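Local coordinates for phosphodiesterase (Candida albicans, PDB 6CPU), which is a phosphodiesterase of the HD clan, a mainly helical metalloprotein that holds a zinc ion and a magnesium ion, at residues Lys307-Glu312 / Pro469-Ala474; Thr422-His427 / Asn534-Asn539; Asp510-His513 / Glu517-Glu520; Lys527-Phe532 / Leu563-Arg568; Ser543-Asp546 / Leu551-Thr554. One frame throughout, in Å; residues are numbered along the deposited sequence.

All five contacts lie in the C-terminal half of the chain, in its helical part. Contact 1 ties the loop after helix 276-292 to the start of helix 470-495 and closes before contact 3, about 14 Å away between centres, opens; they touch through R471 and H513. Contact 2 interlocks with contact 1 along the chain and encloses contact 3; it joins the loop after helix 411-421, whose M424 side chain lies about 8 Å from the magnesium ion, to helix 525-547. Contact 4 pairs helices 525-547 and 552-569 and packs against contacts 1 and 3; contact 5, nested inside its loop, sits at the turn, about 20 Å away between centres. Four helices are thus joined.

Contact 1: residues Lys307-Glu312 / Pro469-Ala474; sequences KLDYTE and PLRVSA
D309 and R471 both carry CG anti to the backbone N (chi1 -153° for the aspartate), and a bend at chi3 of R471 (57°) turns the guanidinium so that its NE/NH2 side meets the carboxylate. The result is a side-on salt bridge with one nitrogen for each oxygen. R471 NE gives a nearly straight bond of 3.1 Å to D309 OD2 and uses the syn lone pair of that oxygen. R471 NH2 reaches D309 OD1 at 3.2 Å, also on the syn side but lifted out of the carboxylate plane, because the two flat groups are tilted 35° against each other. D309 OD1 is the busier oxygen: Y310 N bonds to it at 2.8 Å from above the plane, on the same face as R471 NH2, and S219 OG is a further partner. The backbone bond and the arginine together fix the rotation of the carboxylate. The remaining guanidinium nitrogen, R471 NH1, is bonded to H513 O, so that the arginine ties two loops to its helix.

The rest is van der Waals contact of the proline ring with backbone carbonyls. P469 CG lies 4.0 Å from L308 O, and the same carbon comes within 4.1 Å of K307 O. P469 holds the N-cap position, and its carbonyl oxygen accepts S473 N in the first turn.

The contact lies at the surface, where the loop between helices 276-292 and 336-348 passes the start of helix 470-495; W218 and S219 also touch P469, and L470 leads from the same turn to helices 515-521 and 552-569.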
# COMPACT_ATOMS: atom_id res chain seq x y z
N LYS A 307 -21.06 -14.29 1.93
CA LYS A 307 -21.68 -13.75 3.14
C LYS A 307 -21.13 -14.41 4.41
O LYS A 307 -21.37 -13.92 5.51
CB LYS A 307 -23.22 -13.87 3.05
CG LYS A 307 -23.75 -13.36 1.72
CD LYS A 307 -25.27 -13.27 1.62
CE LYS A 307 -25.67 -13.08 0.16
NZ LYS A 307 -27.02 -12.50 -0.04
N LEU A 308 -20.38 -15.49 4.24
CA LEU A 308 -19.82 -16.22 5.38
C LEU A 308 -18.75 -15.42 6.08
O LEU A 308 -18.01 -14.67 5.44
CB LEU A 308 -19.22 -17.56 4.93
CG LEU A 308 -20.19 -18.59 4.33
CD1 LEU A 308 -19.44 -19.81 3.83
CD2 LEU A 308 -21.23 -18.99 5.36
N ASP A 309 -18.65 -15.57 7.40
CA ASP A 309 -17.56 -14.97 8.15
C ASP A 309 -16.30 -15.82 7.96
O ASP A 309 -16.38 -16.92 7.40
CB ASP A 309 -17.91 -14.88 9.64
CG ASP A 309 -17.18 -13.74 10.35
OD1 ASP A 309 -16.28 -13.11 9.75
OD2 ASP A 309 -17.50 -13.49 11.53
N TYR A 310 -15.15 -15.31 8.40
CA TYR A 310 -13.88 -16.04 8.27
C TYR A 310 -13.76 -17.21 9.25
O TYR A 310 -13.94 -17.05 10.46
CB TYR A 310 -12.70 -15.09 8.49
CG TYR A 310 -11.36 -15.79 8.50
CD1 TYR A 310 -10.89 -16.44 7.36
CD2 TYR A 310 -10.57 -15.79 9.64
CE1 TYR A 310 -9.65 -17.08 7.37
CE2 TYR A 310 -9.33 -16.42 9.66
CZ TYR A 310 -8.89 -17.06 8.51
OH TYR A 310 -7.66 -17.68 8.54
N THR A 311 -13.46 -18.38 8.69
CA THR A 311 -13.06 -19.54 9.47
C THR A 311 -11.61 -19.90 9.10
O THR A 311 -11.28 -19.98 7.92
CB THR A 311 -13.97 -20.75 9.18
OG1 THR A 311 -15.35 -20.36 9.32
CG2 THR A 311 -13.65 -21.88 10.13
N GLU A 312 -10.78 -20.12 10.11
CA GLU A 312 -9.37 -20.46 9.93
C GLU A 312 -9.21 -21.91 9.48
O GLU A 312 -9.21 -22.84 10.30
CB GLU A 312 -8.61 -20.19 11.22
CG GLU A 312 -7.11 -20.47 11.15
CD GLU A 312 -6.36 -19.95 12.36
OE1 GLU A 312 -6.03 -18.74 12.37
OE2 GLU A 312 -6.10 -20.73 13.29
N PRO A 469 -18.65 -8.44 5.06
CA PRO A 469 -19.53 -8.80 6.18
C PRO A 469 -19.35 -7.91 7.41
O PRO A 469 -18.25 -7.40 7.68
CB PRO A 469 -19.15 -10.25 6.47
CG PRO A 469 -18.78 -10.78 5.12
CD PRO A 469 -18.04 -9.64 4.46
N LEU A 470 -20.44 -7.76 8.15
CA LEU A 470 -20.58 -6.75 9.19
C LEU A 470 -19.41 -6.61 10.17
O LEU A 470 -18.97 -5.49 10.44
CB LEU A 470 -21.87 -7.00 9.98
CG LEU A 470 -22.30 -5.97 11.02
CD1 LEU A 470 -22.40 -4.57 10.44
CD2 LEU A 470 -23.64 -6.39 11.62
N ARG A 471 -18.91 -7.72 10.71
CA ARG A 471 -17.87 -7.65 11.73
C ARG A 471 -16.57 -7.04 11.18
O ARG A 471 -15.94 -6.20 11.82
CB ARG A 471 -17.57 -9.04 12.28
CG ARG A 471 -16.76 -9.05 13.57
CD ARG A 471 -16.53 -10.49 14.03
NE ARG A 471 -15.85 -11.24 12.97
CZ ARG A 471 -14.55 -11.16 12.70
NH1 ARG A 471 -13.75 -10.38 13.43
NH2 ARG A 471 -14.05 -11.87 11.70
N VAL A 472 -16.19 -7.49 9.99
CA VAL A 472 -14.97 -7.00 9.33
C VAL A 472 -15.18 -5.55 8.91
O VAL A 472 -14.26 -4.73 9.01
CB VAL A 472 -14.61 -7.85 8.09
CG1 VAL A 472 -13.46 -7.23 7.31
CG2 VAL A 472 -14.26 -9.28 8.52
N SER A 473 -16.38 -5.24 8.42
CA SER A 473 -16.72 -3.89 7.98
C SER A 473 -16.58 -2.91 9.12
O SER A 473 -16.08 -1.80 8.94
CB SER A 473 -18.13 -3.85 7.39
OG SER A 473 -18.43 -2.60 6.79
N ALA A 474 -16.99 -3.33 10.32
CA ALA A 474 -16.89 -2.50 11.51
C ALA A 474 -15.44 -2.27 11.95
O ALA A 474 -15.10 -1.19 12.42
CB ALA A 474 -17.67 -3.10 12.66

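Contact 2: residues Thr422-His427 / Asn534-Asn539; sequences TDMGEH and NLFAEN
M424, H427 and F536 form a small thioether and aromatic cluster near the metal site; the M424 side chain lies about 8 Å from the magnesium ion and about 9 Å from the zinc ion. M424 is bent at both chi2 and chi3, which carries CE over one face of the F536 ring. CE is 3.8 Å from F536 CD1 and stands 20° off the ring normal, nearer the rim than the centre, a CH-pi contact.

H427 meets the same phenyl ring in a tilted edge-to-face pair, with the edge of F536 turned to the imidazole face. The ring centroids are 5.5 Å apart and the planes make 58°. F536 CD1 sits over the middle of the imidazole, while H427 CG, anti to the backbone N (chi1 179°), extends the ring across to the helix. The imidazole's far nitrogen is reached through solvent: one water is bonded to H427 NE2 at 2.6 Å and donates to F536 O at 2.7 Å. F536 is thus approached at its ring and at its carbonyl, in a part of the helix that includes a wider pi-type turn. On the loop side, D423 OD1 accepts G425 N at 3.0 Å, an Asx turn that shapes the chain next to M424.

The contact joins the loop between helices 411-421 and 427-438 to helix 525-547. K459 of helix 446-462 touches both M424 and H427, and T422 packs on D462, a zinc ligand at the end of that helix.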
# COMPACT_ATOMS: atom_id res chain seq x y z
N THR A 422 -9.33 6.36 -8.60
CA THR A 422 -9.72 6.24 -7.19
C THR A 422 -9.92 7.57 -6.47
O THR A 422 -10.27 7.57 -5.30
CB THR A 422 -8.72 5.39 -6.37
OG1 THR A 422 -7.45 6.05 -6.33
CG2 THR A 422 -8.57 4.01 -7.00
N ASP A 423 -9.70 8.69 -7.16
CA ASP A 423 -9.97 10.02 -6.64
C ASP A 423 -11.48 10.24 -6.48
O ASP A 423 -12.21 10.32 -7.47
CB ASP A 423 -9.40 11.08 -7.59
CG ASP A 423 -9.64 12.51 -7.11
OD1 ASP A 423 -10.03 12.70 -5.95
OD2 ASP A 423 -9.44 13.44 -7.92
N MET A 424 -11.93 10.36 -5.24
CA MET A 424 -13.36 10.53 -4.95
C MET A 424 -13.91 11.88 -5.37
O MET A 424 -15.13 12.03 -5.53
CB MET A 424 -13.65 10.26 -3.47
CG MET A 424 -13.56 8.79 -3.09
SD MET A 424 -14.77 7.74 -3.93
CE MET A 424 -16.24 8.11 -2.97
N GLY A 425 -13.04 12.88 -5.56
CA GLY A 425 -13.44 14.14 -6.17
C GLY A 425 -13.89 14.00 -7.62
O GLY A 425 -14.48 14.93 -8.18
N GLU A 426 -13.60 12.86 -8.24
CA GLU A 426 -14.02 12.57 -9.61
C GLU A 426 -15.06 11.44 -9.66
O GLU A 426 -15.32 10.89 -10.73
CB GLU A 426 -12.82 12.14 -10.46
CG GLU A 426 -11.69 13.14 -10.49
CD GLU A 426 -12.10 14.45 -11.13
OE1 GLU A 426 -12.64 14.41 -12.26
OE2 GLU A 426 -11.90 15.51 -10.49
N HIS A 427 -15.64 11.10 -8.51
CA HIS A 427 -16.60 10.00 -8.39
C HIS A 427 -17.75 10.14 -9.39
O HIS A 427 -18.07 9.20 -10.11
CB HIS A 427 -17.15 9.95 -6.97
CG HIS A 427 -18.16 8.86 -6.74
ND1 HIS A 427 -17.87 7.72 -6.03
CD2 HIS A 427 -19.46 8.76 -7.12
CE1 HIS A 427 -18.94 6.95 -5.99
NE2 HIS A 427 -19.92 7.55 -6.64
N ASN A 534 -25.31 5.82 1.82
CA ASN A 534 -26.32 6.61 1.10
C ASN A 534 -25.70 7.52 0.04
O ASN A 534 -26.12 7.50 -1.12
CB ASN A 534 -27.16 7.44 2.08
CG ASN A 534 -28.20 6.61 2.81
OD1 ASN A 534 -28.73 5.64 2.27
ND2 ASN A 534 -28.49 6.98 4.06
N LEU A 535 -24.69 8.29 0.43
CA LEU A 535 -24.13 9.30 -0.45
C LEU A 535 -23.16 8.77 -1.51
O LEU A 535 -22.96 9.43 -2.52
CB LEU A 535 -23.49 10.42 0.37
CG LEU A 535 -24.53 11.25 1.15
CD1 LEU A 535 -23.95 11.87 2.41
CD2 LEU A 535 -25.17 12.32 0.26
N PHE A 536 -22.57 7.59 -1.30
CA PHE A 536 -21.61 7.02 -2.28
C PHE A 536 -21.81 5.55 -2.67
O PHE A 536 -21.98 5.23 -3.84
CB PHE A 536 -20.16 7.22 -1.80
CG PHE A 536 -19.77 8.67 -1.63
CD1 PHE A 536 -19.75 9.53 -2.72
CD2 PHE A 536 -19.41 9.17 -0.38
CE1 PHE A 536 -19.40 10.86 -2.57
CE2 PHE A 536 -19.06 10.50 -0.22
CZ PHE A 536 -19.05 11.34 -1.32
N ALA A 537 -21.77 4.64 -1.69
CA ALA A 537 -21.61 3.21 -1.98
C ALA A 537 -22.82 2.57 -2.66
O ALA A 537 -22.69 1.93 -3.71
CB ALA A 537 -21.27 2.45 -0.71
N GLU A 538 -24.00 2.74 -2.05
CA GLU A 538 -25.22 2.13 -2.56
C GLU A 538 -25.36 2.36 -4.06
O GLU A 538 -25.54 1.41 -4.82
CB GLU A 538 -26.46 2.66 -1.82
CG GLU A 538 -27.74 1.89 -2.11
CD GLU A 538 -28.77 2.00 -0.99
OE1 GLU A 538 -28.70 2.96 -0.19
OE2 GLU A 538 -29.66 1.13 -0.92
N ASN A 539 -25.23 3.62 -4.48
CA ASN A 539 -25.39 3.97 -5.89
C ASN A 539 -24.33 3.38 -6.82
O ASN A 539 -24.66 2.92 -7.91
CB ASN A 539 -25.44 5.49 -6.07
CG ASN A 539 -26.72 6.09 -5.53
OD1 ASN A 539 -27.77 5.44 -5.50
ND2 ASN A 539 -26.65 7.34 -5.09
O HOH W 1 -22.34 6.87 -5.97

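Contact 3: residues Asp510-His513 / Glu517-Glu520; sequences DVPH and EILE
P512 meets I518 and E517 in a contact made entirely by van der Waals packing, with no hydrogen bond between the two segments. Its apolar part is the proline ring against the isoleucine: P512 CB lies 3.8 Å from I518 CG1, with P512 CG at 4.0 Å from the same carbon, so that CB and CG of the ring both rest on the one methylene. I518 CG1 is anti to the carbonyl carbon (chi1 -66°), which sets the branch in front of the proline and lets I518 CD1 run on to within 3.9 Å of P512 O.

The second kind of contact is between the proline and an acidic chain. E517 extends from CG anti to the backbone N and crosses the ring at about a right angle. Its CB stands 3.8 Å from P512 CB, and farther out E517 OE1 approaches P512 CB at 3.7 Å, a carboxylate oxygen beside an aliphatic carbon.

A polar bond leaves the pair in another direction. P512 O accepts Q475 NE2 from helix 470-495, so the backbone of the loop is tied down beside the packed ring.

The chain folds back on itself here: the loop after helix 470-495 lies against the short helix 515-521 that follows it, while M478 touches P512 and Q475 touches I518 from helix 470-495.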
# COMPACT_ATOMS: atom_id res chain seq x y z
N ASP A 510 -5.16 -2.84 20.40
CA ASP A 510 -5.54 -3.74 19.32
C ASP A 510 -6.97 -3.48 18.92
O ASP A 510 -7.79 -3.10 19.75
CB ASP A 510 -5.39 -5.21 19.76
CG ASP A 510 -3.98 -5.55 20.20
OD1 ASP A 510 -3.04 -4.85 19.76
OD2 ASP A 510 -3.82 -6.50 20.99
N VAL A 511 -7.26 -3.65 17.64
CA VAL A 511 -8.61 -3.57 17.13
C VAL A 511 -9.37 -4.77 17.68
O VAL A 511 -8.88 -5.89 17.57
CB VAL A 511 -8.64 -3.58 15.59
CG1 VAL A 511 -10.06 -3.72 15.07
CG2 VAL A 511 -7.97 -2.32 15.04
N PRO A 512 -10.56 -4.56 18.28
CA PRO A 512 -11.28 -5.72 18.84
C PRO A 512 -11.72 -6.74 17.79
O PRO A 512 -12.02 -6.37 16.66
CB PRO A 512 -12.50 -5.09 19.51
CG PRO A 512 -12.11 -3.67 19.76
CD PRO A 512 -11.24 -3.30 18.60
N HIS A 513 -11.76 -8.01 18.18
CA HIS A 513 -12.23 -9.07 17.30
C HIS A 513 -13.75 -9.04 17.13
O HIS A 513 -14.26 -9.28 16.03
CB HIS A 513 -11.80 -10.44 17.83
CG HIS A 513 -12.06 -11.57 16.87
ND1 HIS A 513 -11.10 -12.04 16.00
CD2 HIS A 513 -13.17 -12.31 16.65
CE1 HIS A 513 -11.61 -13.02 15.28
NE2 HIS A 513 -12.87 -13.20 15.65
N GLU A 517 -17.52 -5.37 21.21
CA GLU A 517 -16.51 -4.54 21.87
C GLU A 517 -16.15 -3.30 21.05
O GLU A 517 -15.79 -2.26 21.61
CB GLU A 517 -15.24 -5.33 22.20
CG GLU A 517 -14.43 -4.72 23.34
CD GLU A 517 -12.97 -5.16 23.36
OE1 GLU A 517 -12.68 -6.30 22.95
OE2 GLU A 517 -12.12 -4.35 23.81
N ILE A 518 -16.27 -3.41 19.72
CA ILE A 518 -16.03 -2.28 18.83
C ILE A 518 -17.05 -1.17 19.10
O ILE A 518 -16.69 0.00 19.22
CB ILE A 518 -16.12 -2.70 17.33
CG1 ILE A 518 -14.97 -3.65 16.97
CG2 ILE A 518 -16.08 -1.47 16.43
CD1 ILE A 518 -15.11 -4.29 15.60
N LEU A 519 -18.33 -1.55 19.21
CA LEU A 519 -19.40 -0.58 19.41
C LEU A 519 -19.34 0.09 20.78
O LEU A 519 -19.81 1.21 20.93
CB LEU A 519 -20.77 -1.24 19.20
CG LEU A 519 -21.02 -1.87 17.83
CD1 LEU A 519 -22.33 -2.64 17.82
CD2 LEU A 519 -21.01 -0.83 16.71
N GLU A 520 -18.76 -0.57 21.77
CA GLU A 520 -18.60 0.04 23.09
C GLU A 520 -17.40 0.99 23.14
O GLU A 520 -17.45 1.99 23.86
CB GLU A 520 -18.51 -1.01 24.19
CG GLU A 520 -18.69 -0.44 25.59
CD GLU A 520 -19.74 -1.19 26.41
OE1 GLU A 520 -19.69 -2.44 26.44
OE2 GLU A 520 -20.60 -0.53 27.03

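Contact 4: residues Lys527-Phe532 / Leu563-Arg568; sequences KGQIFF and LFWLER
Q529 lies over the indole of W565, and I530 crosses the stem of the same tryptophan at a slant. The aliphatic part of Q529 covers one face of the five-membered ring in a CH-pi contact: CB, over that ring, is 3.7 Å from W565 CD1, and CG stands nearer the rim, 3.7 Å from W565 NE1. A bend at chi2 (-63°) then turns the amide off the ring, and its plane is inclined 57° to the indole. F564 CD2 sits over the opposite face, so the indole is held between a glutamine methylene and a phenyl edge carbon.

The edge of the indole is used as well. A water lying in the ring plane accepts from W565 NE1 at 2.9 Å and donates to Q529 OE1, also at 2.9 Å. One residue thus covers the tryptophan with carbon while its carbonyl oxygen is bridged to the N-H, which together limit the rotation of both groups.

I530 packs on the backbone side of the tryptophan. Its CG1 is 4.0 Å from W565 CB, and CD1 reaches on to 3.9 Å from W565 O. I530 CD1 also comes to 4.2 Å from L566 CD2 at the outer margin.

L470 and L519 close in on W565 from helices 470-495 and 515-521. The segment axes approach to 9.4 Å and run at 130° to each other, steep but closer to antiparallel than parallel, as in a helical hairpin; helices 525-547 and 552-569, joined by a short turn, make such a hairpin at the C-terminal end of the chain, in a helical phosphodiesterase fold.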
# COMPACT_ATOMS: atom_id res chain seq x y z
N LYS A 527 -23.24 6.13 12.23
CA LYS A 527 -23.62 7.30 11.43
C LYS A 527 -22.62 7.63 10.32
O LYS A 527 -23.01 8.15 9.27
CB LYS A 527 -23.93 8.53 12.31
CG LYS A 527 -22.80 9.08 13.15
CD LYS A 527 -23.36 9.99 14.24
CE LYS A 527 -22.27 10.57 15.11
NZ LYS A 527 -22.78 10.96 16.46
N GLY A 528 -21.35 7.30 10.52
CA GLY A 528 -20.37 7.36 9.44
C GLY A 528 -20.73 6.42 8.30
O GLY A 528 -20.62 6.77 7.13
N GLN A 529 -21.20 5.22 8.66
CA GLN A 529 -21.51 4.18 7.68
C GLN A 529 -22.78 4.47 6.88
O GLN A 529 -22.83 4.22 5.67
CB GLN A 529 -21.64 2.81 8.37
CG GLN A 529 -20.39 2.35 9.11
CD GLN A 529 -19.21 2.14 8.18
OE1 GLN A 529 -19.27 1.33 7.26
NE2 GLN A 529 -18.14 2.89 8.41
N ILE A 530 -23.80 5.00 7.54
CA ILE A 530 -25.05 5.38 6.86
C ILE A 530 -24.77 6.51 5.88
O ILE A 530 -25.15 6.43 4.71
CB ILE A 530 -26.16 5.78 7.86
CG1 ILE A 530 -26.60 4.56 8.68
CG2 ILE A 530 -27.36 6.38 7.13
CD1 ILE A 530 -27.30 4.90 9.97
N PHE A 531 -24.08 7.55 6.35
CA PHE A 531 -23.66 8.68 5.51
C PHE A 531 -23.00 8.17 4.23
O PHE A 531 -23.43 8.50 3.12
CB PHE A 531 -22.70 9.59 6.30
CG PHE A 531 -22.14 10.75 5.50
CD1 PHE A 531 -22.71 12.01 5.59
CD2 PHE A 531 -21.02 10.58 4.68
CE1 PHE A 531 -22.20 13.08 4.87
CE2 PHE A 531 -20.51 11.64 3.96
CZ PHE A 531 -21.09 12.89 4.05
N PHE A 532 -21.97 7.33 4.39
CA PHE A 532 -21.18 6.85 3.26
C PHE A 532 -21.95 5.93 2.31
O PHE A 532 -21.80 6.04 1.08
CB PHE A 532 -19.90 6.15 3.73
CG PHE A 532 -18.95 5.84 2.62
CD1 PHE A 532 -18.09 6.82 2.15
CD2 PHE A 532 -18.93 4.59 2.02
CE1 PHE A 532 -17.22 6.55 1.11
CE2 PHE A 532 -18.06 4.31 0.98
CZ PHE A 532 -17.20 5.29 0.52
N LEU A 563 -29.15 -1.97 7.18
CA LEU A 563 -30.26 -2.28 8.09
C LEU A 563 -29.79 -2.35 9.54
O LEU A 563 -30.44 -1.81 10.43
CB LEU A 563 -30.94 -3.59 7.69
CG LEU A 563 -31.70 -3.57 6.36
CD1 LEU A 563 -32.26 -4.96 6.06
CD2 LEU A 563 -32.81 -2.53 6.37
N PHE A 564 -28.65 -3.00 9.76
CA PHE A 564 -28.09 -3.12 11.10
C PHE A 564 -27.69 -1.76 11.67
O PHE A 564 -27.93 -1.48 12.84
CB PHE A 564 -26.86 -4.05 11.10
CG PHE A 564 -26.19 -4.18 12.44
CD1 PHE A 564 -26.52 -5.23 13.29
CD2 PHE A 564 -25.24 -3.26 12.85
CE1 PHE A 564 -25.91 -5.35 14.53
CE2 PHE A 564 -24.63 -3.37 14.08
CZ PHE A 564 -24.96 -4.42 14.92
N TRP A 565 -27.06 -0.94 10.84
CA TRP A 565 -26.62 0.38 11.28
C TRP A 565 -27.82 1.29 11.54
O TRP A 565 -27.83 2.05 12.51
CB TRP A 565 -25.67 1.03 10.26
CG TRP A 565 -24.33 0.34 10.14
CD1 TRP A 565 -23.74 -0.12 8.99
CD2 TRP A 565 -23.41 0.04 11.20
NE1 TRP A 565 -22.52 -0.69 9.28
CE2 TRP A 565 -22.29 -0.60 10.63
CE3 TRP A 565 -23.42 0.26 12.59
CZ2 TRP A 565 -21.21 -1.03 11.39
CZ3 TRP A 565 -22.34 -0.17 13.34
CH2 TRP A 565 -21.24 -0.80 12.74
N LEU A 566 -28.83 1.20 10.67
CA LEU A 566 -30.12 1.87 10.90
C LEU A 566 -30.76 1.43 12.22
O LEU A 566 -31.25 2.27 12.98
CB LEU A 566 -31.08 1.59 9.74
CG LEU A 566 -30.81 2.34 8.44
CD1 LEU A 566 -31.58 1.71 7.29
CD2 LEU A 566 -31.14 3.82 8.58
N GLU A 567 -30.74 0.12 12.48
CA GLU A 567 -31.32 -0.45 13.70
C GLU A 567 -30.75 0.12 14.99
O GLU A 567 -31.47 0.26 15.98
CB GLU A 567 -31.18 -1.98 13.71
CG GLU A 567 -32.27 -2.72 12.96
CD GLU A 567 -33.53 -2.94 13.78
OE1 GLU A 567 -33.85 -2.09 14.64
OE2 GLU A 567 -34.21 -3.98 13.58
N ARG A 568 -29.46 0.46 15.01
CA ARG A 568 -28.87 1.05 16.22
C ARG A 568 -28.75 2.58 16.16
O ARG A 568 -28.38 3.20 17.16
CB ARG A 568 -27.54 0.39 16.60
CG ARG A 568 -26.50 0.26 15.51
CD ARG A 568 -25.11 0.52 16.06
NE ARG A 568 -24.95 0.10 17.45
CZ ARG A 568 -24.13 0.66 18.34
NH1 ARG A 568 -23.35 1.69 18.01
NH2 ARG A 568 -24.09 0.19 19.58
O HOH W 2 -20.73 -1.18 7.01

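Contact 5: residues Ser543-Asp546 / Leu551-Thr554; sequences SVSD and LQYT
S545 lays its CB against the base of Q552, 3.9 Å from Q552 CA, while its hydroxyl comes beside the glutamine amide. S545 OG lies 3.4 Å from Q552 OE1, a close approach rather than a bond, since the hydroxyl is turned to its own helix and bonded to F541 O and N542 O. The position of OG between the backbone N and the carbonyl carbon (chi1 59°) allows this inward turn. Q552 reaches back over the serine because its chain leaves anti to the backbone N and bends at chi2 (65°), which swings OE1 to within 3.7 Å of S545 CB; the amide nitrogen has a weak bond to D556 OD1. The CA atoms of S545 and Q552 are only 5.1 Å apart, and the small serine side chain is consistent with this close backbone approach.

This is the tight end of the helical hairpin of helices 525-547 and 552-569, where the chain reverses in a few residues. The apolar half of the contact is one methyl pair, V544 CG1 against L551 CD1 at 4.0 Å, with the two side chains obliquely set. S545 CB also approaches the carbonyl carbon of L551 at 4.1 Å.

L551 O accepts T554 N at 3.0 Å in a tight turn leading into the second helix, and T554 OG1 lies doubtfully close to the same oxygen. L434 of helix 427-438 and C460 of helix 446-462 touch V544, while L457 of the latter helix and L293 touch L551.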
# COMPACT_ATOMS: atom_id res chain seq x y z
N SER A 543 -25.18 0.43 -9.44
CA SER A 543 -24.91 0.78 -10.83
C SER A 543 -23.92 -0.18 -11.50
O SER A 543 -24.10 -0.55 -12.66
CB SER A 543 -24.41 2.22 -10.92
OG SER A 543 -24.32 2.64 -12.27
N VAL A 544 -22.88 -0.57 -10.78
CA VAL A 544 -21.89 -1.51 -11.30
C VAL A 544 -22.46 -2.93 -11.42
O VAL A 544 -22.20 -3.63 -12.42
CB VAL A 544 -20.59 -1.50 -10.45
CG1 VAL A 544 -19.67 -2.66 -10.80
CG2 VAL A 544 -19.85 -0.18 -10.64
N SER A 545 -23.23 -3.35 -10.43
CA SER A 545 -23.86 -4.68 -10.46
C SER A 545 -24.94 -4.79 -11.55
O SER A 545 -25.16 -5.87 -12.09
CB SER A 545 -24.44 -5.06 -9.10
OG SER A 545 -25.41 -4.13 -8.66
N ASP A 546 -25.58 -3.67 -11.90
CA ASP A 546 -26.48 -3.64 -13.06
C ASP A 546 -25.73 -4.00 -14.34
O ASP A 546 -26.25 -4.72 -15.18
CB ASP A 546 -27.12 -2.26 -13.23
CG ASP A 546 -28.16 -1.94 -12.16
OD1 ASP A 546 -28.45 -2.81 -11.31
OD2 ASP A 546 -28.69 -0.80 -12.17
N LEU A 551 -21.56 -9.30 -9.46
CA LEU A 551 -21.17 -8.57 -8.25
C LEU A 551 -22.36 -8.13 -7.39
O LEU A 551 -22.19 -7.38 -6.43
CB LEU A 551 -20.30 -7.36 -8.62
CG LEU A 551 -19.22 -7.63 -9.69
CD1 LEU A 551 -18.37 -6.38 -9.90
CD2 LEU A 551 -18.34 -8.82 -9.32
N GLN A 552 -23.56 -8.63 -7.71
CA GLN A 552 -24.78 -8.26 -6.98
C GLN A 552 -24.65 -8.51 -5.48
O GLN A 552 -25.20 -7.77 -4.67
CB GLN A 552 -26.01 -9.00 -7.57
CG GLN A 552 -27.34 -8.74 -6.86
CD GLN A 552 -27.81 -7.30 -6.98
OE1 GLN A 552 -27.61 -6.65 -8.00
NE2 GLN A 552 -28.46 -6.81 -5.94
N TYR A 553 -23.90 -9.55 -5.11
CA TYR A 553 -23.70 -9.88 -3.71
C TYR A 553 -23.19 -8.69 -2.88
O TYR A 553 -23.49 -8.60 -1.69
CB TYR A 553 -22.77 -11.09 -3.57
CG TYR A 553 -21.30 -10.77 -3.76
CD1 TYR A 553 -20.49 -10.43 -2.68
CD2 TYR A 553 -20.72 -10.80 -5.03
CE1 TYR A 553 -19.15 -10.13 -2.85
CE2 TYR A 553 -19.37 -10.51 -5.20
CZ TYR A 553 -18.59 -10.18 -4.11
OH TYR A 553 -17.25 -9.89 -4.28
N THR A 554 -22.44 -7.78 -3.51
CA THR A 554 -21.97 -6.58 -2.82
C THR A 554 -23.14 -5.70 -2.39
O THR A 554 -23.19 -5.25 -1.25
CB THR A 554 -20.99 -5.75 -3.68
OG1 THR A 554 -21.58 -5.43 -4.94
CG2 THR A 554 -19.70 -6.52 -3.91